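Local coordinates for protein glypican-1 (Homo sapiens, PDB 4YWT) that bears heparan sulfate chains at the cell surface as a GPI-anchored proteoglycan and binds collagen through them, taking part in Schwann cell myelination, at residues I60-Y65 with V249-Y254; R265-Y270 with D412-G417. The protein carries 3 engineered substitutions. All blocks are in the same frame, centred on the assembly; numbering follows the deposited sequence.

Contact 1: residues I60-Y65 with V249-Y254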
ATOM      1  N   ILE A  60      14.807  -7.409 -35.891  1.00 68.06           N
ATOM      2  CA  ILE A  60      13.533  -7.269 -35.188  1.00 59.13           C
ATOM      3  C   ILE A  60      12.375  -6.911 -36.117  1.00 55.29           C
ATOM      4  O   ILE A  60      11.434  -7.690 -36.270  1.00 55.64           O
ATOM      5  CB  ILE A  60      13.621  -6.206 -34.075  1.00 57.37           C
ATOM      6  CG1 ILE A  60      14.758  -6.539 -33.108  1.00 55.33           C
ATOM      7  CG2 ILE A  60      12.298  -6.100 -33.331  1.00 52.19           C
ATOM      8  CD1 ILE A  60      15.266  -5.347 -32.329  1.00 49.61           C
ATOM      9  N   CYS A  61      12.438  -5.722 -36.712  1.00 55.12           N
ATOM     10  CA  CYS A  61      11.399  -5.264 -37.630  1.00 56.34           C
ATOM     11  C   CYS A  61      11.206  -6.254 -38.771  1.00 57.85           C
ATOM     12  O   CYS A  61      12.177  -6.841 -39.251  1.00 52.23           O
ATOM     13  CB  CYS A  61      11.743  -3.879 -38.187  1.00 51.43           C
ATOM     14  SG  CYS A  61      11.920  -2.588 -36.936  1.00 88.10           S
ATOM     15  N   PRO A  62       9.947  -6.447 -39.200  1.00 56.43           N
ATOM     16  CA  PRO A  62       9.635  -7.354 -40.309  1.00 59.46           C
ATOM     17  C   PRO A  62      10.460  -7.011 -41.539  1.00 63.89           C
ATOM     18  O   PRO A  62      10.549  -5.839 -41.903  1.00 65.96           O
ATOM     19  CB  PRO A  62       8.145  -7.110 -40.558  1.00 53.60           C
ATOM     20  CG  PRO A  62       7.624  -6.630 -39.253  1.00 48.49           C
ATOM     21  CD  PRO A  62       8.734  -5.825 -38.641  1.00 48.86           C
ATOM     22  N   GLN A  63      11.071  -8.016 -42.157  1.00 70.86           N
ATOM     23  CA  GLN A  63      11.996  -7.756 -43.246  1.00 77.25           C
ATOM     24  C   GLN A  63      11.263  -7.264 -44.489  1.00 78.44           C
ATOM     25  O   GLN A  63      10.349  -7.911 -44.999  1.00 82.19           O
ATOM     26  CB  GLN A  63      12.823  -9.004 -43.553  1.00 84.24           C
ATOM     27  CG  GLN A  63      14.048  -9.127 -42.655  1.00 89.54           C
ATOM     28  CD  GLN A  63      14.548 -10.550 -42.513  1.00 92.69           C
ATOM     29  OE1 GLN A  63      14.050 -11.465 -43.169  1.00 96.61           O
ATOM     30  NE2 GLN A  63      15.539 -10.743 -41.650  1.00 92.35           N
ATOM     31  N   GLY A  64      11.692  -6.099 -44.957  1.00 75.40           N
ATOM     32  CA  GLY A  64      11.075  -5.404 -46.068  1.00 72.94           C
ATOM     33  C   GLY A  64      11.878  -4.137 -46.264  1.00 72.15           C
ATOM     34  O   GLY A  64      12.808  -3.878 -45.502  1.00 69.90           O
ATOM     35  N   TYR A  65      11.532  -3.341 -47.268  1.00 68.94           N
ATOM     36  CA  TYR A  65      12.323  -2.157 -47.576  1.00 70.59           C
ATOM     37  C   TYR A  65      12.245  -1.132 -46.451  1.00 61.71           C
ATOM     38  O   TYR A  65      11.161  -0.740 -46.018  1.00 60.41           O
ATOM     39  CB  TYR A  65      11.874  -1.556 -48.906  1.00 64.02           C
ATOM     40  CG  TYR A  65      12.308  -2.403 -50.076  1.00 65.41           C
ATOM     41  CD1 TYR A  65      13.650  -2.509 -50.415  1.00 67.12           C
ATOM     42  CD2 TYR A  65      11.385  -3.127 -50.818  1.00 66.95           C
ATOM     43  CE1 TYR A  65      14.061  -3.292 -51.474  1.00 68.48           C
ATOM     44  CE2 TYR A  65      11.786  -3.918 -51.879  1.00 69.41           C
ATOM     45  CZ  TYR A  65      13.126  -3.994 -52.202  1.00 68.09           C
ATOM     46  OH  TYR A  65      13.535  -4.777 -53.257  1.00 83.12           O
ATOM     47  N   VAL A 249       8.661  -4.416 -28.005  1.00 43.15           N
ATOM     48  CA  VAL A 249       8.472  -2.983 -27.819  1.00 40.18           C
ATOM     49  C   VAL A 249       9.104  -2.218 -28.974  1.00 49.42           C
ATOM     50  O   VAL A 249       8.535  -1.241 -29.462  1.00 48.78           O
ATOM     51  CB  VAL A 249       9.063  -2.504 -26.475  1.00 48.97           C
ATOM     52  CG1 VAL A 249       9.200  -0.990 -26.448  1.00 50.19           C
ATOM     53  CG2 VAL A 249       8.193  -2.978 -25.325  1.00 38.20           C
ATOM     54  N   MET A 250      10.275  -2.670 -29.416  1.00 50.56           N
ATOM     55  CA  MET A 250      10.900  -2.090 -30.600  1.00 44.53           C
ATOM     56  C   MET A 250       9.974  -2.225 -31.804  1.00 44.68           C
ATOM     57  O   MET A 250       9.798  -1.280 -32.574  1.00 45.51           O
ATOM     58  CB  MET A 250      12.246  -2.755 -30.894  1.00 47.12           C
ATOM     59  CG  MET A 250      12.808  -2.408 -32.266  1.00 50.09           C
ATOM     60  SD  MET A 250      12.918  -0.628 -32.536  1.00 54.07           S
ATOM     61  CE  MET A 250      13.233  -0.565 -34.297  1.00 54.22           C
ATOM     62  N   LYS A 251       9.378  -3.403 -31.954  1.00 44.00           N
ATOM     63  CA  LYS A 251       8.430  -3.651 -33.032  1.00 50.15           C
ATOM     64  C   LYS A 251       7.205  -2.756 -32.889  1.00 46.94           C
ATOM     65  O   LYS A 251       6.666  -2.253 -33.875  1.00 50.30           O
ATOM     66  CB  LYS A 251       8.014  -5.122 -33.050  1.00 49.03           C
ATOM     67  CG  LYS A 251       7.105  -5.504 -34.208  1.00 54.39           C
ATOM     68  CD  LYS A 251       7.238  -6.981 -34.548  1.00 53.13           C
ATOM     69  CE  LYS A 251       6.420  -7.346 -35.777  1.00 57.07           C
ATOM     70  NZ  LYS A 251       4.955  -7.297 -35.512  1.00 58.52           N
ATOM     71  N   LEU A 252       6.780  -2.556 -31.647  1.00 42.11           N
ATOM     72  CA  LEU A 252       5.609  -1.746 -31.343  1.00 41.40           C
ATOM     73  C   LEU A 252       5.792  -0.274 -31.701  1.00 42.36           C
ATOM     74  O   LEU A 252       4.904   0.346 -32.284  1.00 42.64           O
ATOM     75  CB  LEU A 252       5.262  -1.867 -29.857  1.00 39.96           C
ATOM     76  CG  LEU A 252       4.113  -0.986 -29.362  1.00 39.27           C
ATOM     77  CD1 LEU A 252       2.793  -1.472 -29.932  1.00 38.96           C
ATOM     78  CD2 LEU A 252       4.069  -0.947 -27.839  1.00 38.55           C
ATOM     79  N   VAL A 253       6.949   0.280 -31.352  1.00 43.02           N
ATOM     80  CA  VAL A 253       7.144   1.723 -31.404  1.00 56.52           C
ATOM     81  C   VAL A 253       7.820   2.223 -32.682  1.00 60.36           C
ATOM     82  O   VAL A 253       7.262   3.057 -33.395  1.00 63.54           O
ATOM     83  CB  VAL A 253       7.975   2.207 -30.197  1.00 52.14           C
ATOM     84  CG1 VAL A 253       8.140   3.716 -30.237  1.00 54.48           C
ATOM     85  CG2 VAL A 253       7.319   1.776 -28.894  1.00 49.41           C
ATOM     86  N   TYR A 254       9.015   1.717 -32.970  1.00 53.75           N
ATOM     87  CA  TYR A 254       9.851   2.316 -34.006  1.00 53.70           C
ATOM     88  C   TYR A 254       9.949   1.512 -35.299  1.00 57.68           C
ATOM     89  O   TYR A 254      10.620   1.932 -36.239  1.00 57.86           O
ATOM     90  CB  TYR A 254      11.255   2.560 -33.452  1.00 52.89           C
ATOM     91  CG  TYR A 254      11.285   3.610 -32.368  1.00 53.63           C
ATOM     92  CD1 TYR A 254      10.686   4.848 -32.563  1.00 56.57           C
ATOM     93  CD2 TYR A 254      11.891   3.359 -31.146  1.00 50.11           C
ATOM     94  CE1 TYR A 254      10.702   5.813 -31.574  1.00 54.79           C
ATOM     95  CE2 TYR A 254      11.912   4.317 -30.150  1.00 49.66           C
ATOM     96  CZ  TYR A 254      11.315   5.541 -30.369  1.00 52.24           C
ATOM     97  OH  TYR A 254      11.333   6.497 -29.380  1.00 56.54           O
TER
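I60, C61 and P62 meet M250 and K251 where the loop before helix 70-129 runs past the end of helix 243-253, in the disulfide-rich lobe of the elongated, mostly helical glypican fold. The contact illustrates how apolar touches alone can join two segments, with no hydrogen bond between them, while a disulfide reaching just past the second segment ties the loop close by. I60 comes first and offers a fork: CG2 stands opposite the backbone N while CG1 swings beside it and carries CD1 forward. Both prongs reach one methylene, with I60 CD1 lying 3.8 Å from M250 CG and I60 CG2 3.9 Å from that same carbon. The backbone N atoms of I60 and C61 both hydrogen-bond OE2 of E73, which ties the loop to helix 70-129. At C61 the sulfur is committed to a disulfide with C255, just beyond the helix end, and so the loop is stapled to the chain it packs on. M250 bends at chi2 (54°), and its terminal methyl arrives at this sulfur, with M250 CE 3.6 Å from C61 SG. P62 completes the contact with its pyrrolidine ring, which crosses the lysine chain obliquely. K251 runs extended through chi3, which carries its CE to 3.7 Å from P62 CG; only beyond that carbon does chi4 (-70°) turn NZ.

Contact 2: residues R265-Y270 with D412-G417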
ATOM      1  N   ARG A 265       0.958   5.635 -35.668  1.00 62.85           N
ATOM      2  CA  ARG A 265       1.031   5.342 -34.244  1.00 62.33           C
ATOM      3  C   ARG A 265       0.385   3.990 -33.955  1.00 61.34           C
ATOM      4  O   ARG A 265      -0.529   3.574 -34.666  1.00 55.96           O
ATOM      5  CB  ARG A 265       0.362   6.458 -33.435  1.00 66.30           C
ATOM      6  CG  ARG A 265       1.264   7.660 -33.203  1.00 73.55           C
ATOM      7  CD  ARG A 265       2.436   7.285 -32.307  1.00 78.47           C
ATOM      8  NE  ARG A 265       3.460   8.324 -32.258  1.00 87.02           N
ATOM      9  CZ  ARG A 265       4.706   8.162 -32.694  1.00 93.17           C
ATOM     10  NH1 ARG A 265       5.083   7.001 -33.212  1.00 94.05           N
ATOM     11  NH2 ARG A 265       5.576   9.160 -32.610  1.00 96.52           N
ATOM     12  N   PRO A 266       0.866   3.297 -32.910  1.00 53.99           N
ATOM     13  CA  PRO A 266       0.422   1.928 -32.626  1.00 52.09           C
ATOM     14  C   PRO A 266      -1.053   1.824 -32.264  1.00 41.22           C
ATOM     15  O   PRO A 266      -1.593   2.709 -31.604  1.00 41.05           O
ATOM     16  CB  PRO A 266       1.288   1.519 -31.427  1.00 40.93           C
ATOM     17  CG  PRO A 266       2.460   2.434 -31.462  1.00 41.87           C
ATOM     18  CD  PRO A 266       1.933   3.727 -31.990  1.00 62.42           C
ATOM     19  N   CYS A 267      -1.695   0.748 -32.703  1.00 51.68           N
ATOM     20  CA  CYS A 267      -3.071   0.490 -32.313  0.68 50.32           C
ATOM     21  C   CYS A 267      -3.139   0.184 -30.817  1.00 38.89           C
ATOM     22  O   CYS A 267      -2.259  -0.480 -30.272  1.00 38.25           O
ATOM     23  CB  CYS A 267      -3.663  -0.660 -33.133  0.68 49.17           C
ATOM     24  SG  CYS A 267      -3.874  -0.285 -34.897  0.68 66.39           S
ATOM     25  N   PRO A 268      -4.182   0.698 -30.148  1.00 43.90           N
ATOM     26  CA  PRO A 268      -4.387   0.490 -28.709  1.00 42.61           C
ATOM     27  C   PRO A 268      -4.332  -0.978 -28.278  1.00 46.91           C
ATOM     28  O   PRO A 268      -3.617  -1.300 -27.329  1.00 45.55           O
ATOM     29  CB  PRO A 268      -5.781   1.071 -28.476  1.00 46.52           C
ATOM     30  CG  PRO A 268      -5.884   2.162 -29.486  1.00 47.87           C
ATOM     31  CD  PRO A 268      -5.154   1.658 -30.705  1.00 44.19           C
ATOM     32  N   ASP A 269      -5.067  -1.850 -28.965  1.00 46.87           N
ATOM     33  CA  ASP A 269      -5.103  -3.268 -28.609  1.00 47.04           C
ATOM     34  C   ASP A 269      -3.758  -3.950 -28.856  1.00 47.76           C
ATOM     35  O   ASP A 269      -3.371  -4.866 -28.127  1.00 42.26           O
ATOM     36  CB  ASP A 269      -6.210  -3.984 -29.386  1.00 47.45           C
ATOM     37  CG  ASP A 269      -7.600  -3.606 -28.905  1.00 49.29           C
ATOM     38  OD1 ASP A 269      -7.706  -2.990 -27.822  1.00 53.96           O
ATOM     39  OD2 ASP A 269      -8.584  -3.931 -29.601  1.00 52.87           O
ATOM     40  N   TYR A 270      -3.057  -3.500 -29.890  1.00 45.46           N
ATOM     41  CA  TYR A 270      -1.711  -3.977 -30.192  1.00 50.40           C
ATOM     42  C   TYR A 270      -0.775  -3.660 -29.024  1.00 41.18           C
ATOM     43  O   TYR A 270      -0.156  -4.557 -28.433  1.00 36.10           O
ATOM     44  CB  TYR A 270      -1.212  -3.334 -31.492  1.00 46.03           C
ATOM     45  CG  TYR A 270       0.188  -3.715 -31.919  1.00 45.91           C
ATOM     46  CD1 TYR A 270       0.746  -4.937 -31.561  1.00 46.97           C
ATOM     47  CD2 TYR A 270       0.953  -2.848 -32.690  1.00 40.29           C
ATOM     48  CE1 TYR A 270       2.029  -5.278 -31.954  1.00 46.62           C
ATOM     49  CE2 TYR A 270       2.234  -3.180 -33.086  1.00 40.80           C
ATOM     50  CZ  TYR A 270       2.766  -4.396 -32.716  1.00 45.08           C
ATOM     51  OH  TYR A 270       4.042  -4.728 -33.110  1.00 44.12           O
ATOM     52  N   ASP A 412      -7.553   8.036 -37.573  1.00105.79           N
ATOM     53  CA  ASP A 412      -7.507   6.952 -36.597  1.00103.14           C
ATOM     54  C   ASP A 412      -7.201   5.608 -37.255  1.00 96.00           C
ATOM     55  O   ASP A 412      -7.711   4.570 -36.833  1.00 96.28           O
ATOM     56  CB  ASP A 412      -8.826   6.875 -35.823  1.00107.72           C
ATOM     57  CG  ASP A 412      -8.998   8.027 -34.849  1.00111.30           C
ATOM     58  OD1 ASP A 412      -7.994   8.707 -34.547  1.00113.10           O
ATOM     59  OD2 ASP A 412     -10.136   8.254 -34.387  1.00112.46           O
ATOM     60  N   ARG A 413      -6.376   5.641 -38.297  1.00 90.61           N
ATOM     61  CA  ARG A 413      -5.823   4.424 -38.883  1.00 80.40           C
ATOM     62  C   ARG A 413      -4.428   4.217 -38.308  1.00 76.75           C
ATOM     63  O   ARG A 413      -3.582   5.106 -38.383  1.00 74.50           O
ATOM     64  CB  ARG A 413      -5.784   4.513 -40.409  1.00 81.32           C
ATOM     65  N   CYS A 414      -4.188   3.040 -37.739  1.00 68.54           N
ATOM     66  CA  CYS A 414      -3.050   2.848 -36.847  1.00 60.64           C
ATOM     67  C   CYS A 414      -2.095   1.726 -37.251  1.00 54.05           C
ATOM     68  O   CYS A 414      -2.418   0.873 -38.075  1.00 45.93           O
ATOM     69  CB  CYS A 414      -3.561   2.594 -35.428  1.00 44.28           C
ATOM     70  SG  CYS A 414      -4.914   1.401 -35.356  1.00 94.22           S
ATOM     71  N   TRP A 415      -0.907   1.751 -36.659  1.00 45.77           N
ATOM     72  CA  TRP A 415       0.134   0.765 -36.926  1.00 46.41           C
ATOM     73  C   TRP A 415      -0.105  -0.533 -36.143  1.00 43.76           C
ATOM     74  O   TRP A 415      -0.132  -0.532 -34.913  1.00 42.62           O
ATOM     75  CB  TRP A 415       1.490   1.396 -36.582  1.00 46.42           C
ATOM     76  CG  TRP A 415       2.662   0.478 -36.414  1.00 49.90           C
ATOM     77  CD1 TRP A 415       3.197   0.044 -35.235  1.00 44.73           C
ATOM     78  CD2 TRP A 415       3.484  -0.071 -37.452  1.00 50.70           C
ATOM     79  NE1 TRP A 415       4.286  -0.757 -35.474  1.00 44.68           N
ATOM     80  CE2 TRP A 415       4.487  -0.839 -36.827  1.00 51.10           C
ATOM     81  CE3 TRP A 415       3.468   0.007 -38.848  1.00 54.09           C
ATOM     82  CZ2 TRP A 415       5.457  -1.531 -37.549  1.00 51.35           C
ATOM     83  CZ3 TRP A 415       4.434  -0.680 -39.562  1.00 56.02           C
ATOM     84  CH2 TRP A 415       5.412  -1.441 -38.913  1.00 56.43           C
ATOM     85  N   ASN A 416      -0.286  -1.634 -36.871  1.00 46.45           N
ATOM     86  CA  ASN A 416      -0.535  -2.944 -36.266  1.00 42.83           C
ATOM     87  C   ASN A 416       0.739  -3.774 -36.139  1.00 42.80           C
ATOM     88  O   ASN A 416       0.723  -4.901 -35.645  1.00 50.75           O
ATOM     89  CB  ASN A 416      -1.594  -3.711 -37.068  1.00 43.12           C
ATOM     90  CG  ASN A 416      -1.218  -3.891 -38.533  1.00 44.50           C
ATOM     91  OD1 ASN A 416      -0.043  -3.985 -38.887  1.00 45.07           O
ATOM     92  ND2 ASN A 416      -2.229  -3.947 -39.392  1.00 45.15           N
ATOM     93  N   GLY A 417       1.838  -3.190 -36.598  1.00 44.47           N
ATOM     94  CA  GLY A 417       3.160  -3.782 -36.523  1.00 47.71           C
ATOM     95  C   GLY A 417       3.694  -4.384 -37.812  1.00 50.71           C
ATOM     96  O   GLY A 417       4.909  -4.486 -37.983  1.00 53.78           O
TER
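The Y270 ring has the carbonyl oxygen of N416 over the centre of one face, 3.4 Å above the plane, while its edge meets W415. There Y270 CD2 lies 3.4 Å from W415 O, and the indole CD1 sits in the plane of the phenol ring. The two aromatic planes are inclined at 55°. The indole in turn has P266 CA at its edge and G417 CA over one face, 3.1 Å above the W415 ring plane and offset toward the rim. Y270 CG lies opposite its backbone N (chi1 179°), a setting that sends the ring across the backbone of 415-417 and brings its OH to 3.6 Å from CA of G417, a residue with no side chain. The ring of Y423 packs against Y270 as well.

Next to the rings, the backbones are joined by a single beta bridge. W415 N donates a nearly straight bond of 2.7 Å to R265 O, although the donor stands well above that carbonyl plane. W415 O takes C267 N at 3.0 Å and also a CA-H...O contact from P266. The two hydrogen bonds thus come from the residues on either side of P266, and both end on W415. Beside the bridge, C267, which follows P266, and C414, which precedes W415, are joined through their SG atoms at 2.0 Å. C267 occupies the N-cap position of helix 268-278. A single beta bridge flanked by a disulfide thus fastens the start of that helix to the small antiparallel hairpin of strands 414-415 and 420-421, in the cysteine-rich lobe of glypicans.

In the fold
The two contacts follow in series along the chain, yet their centres lie only about 13 Å apart, and helix 243-253 connects them. K251, which packs on P62 in contact 1, presents its carbonyl oxygen to contact 2, where W415 NE1 lies 3.2 Å from K251 O in a probable hydrogen bond. K251 CG also packs 3.3 Å from Y270 OH, and L252 O lies 3.3 Å from P266 CG. W415 further touches C255, the disulfide partner of C61. Two disulfides, C61-C255 and C267-C414, each tie parts of the chain far apart in sequence, and helix 243-253 packs against both sites. The engineered alanines, at serines inferred to carry heparan sulfate, lie beyond the modelled chain.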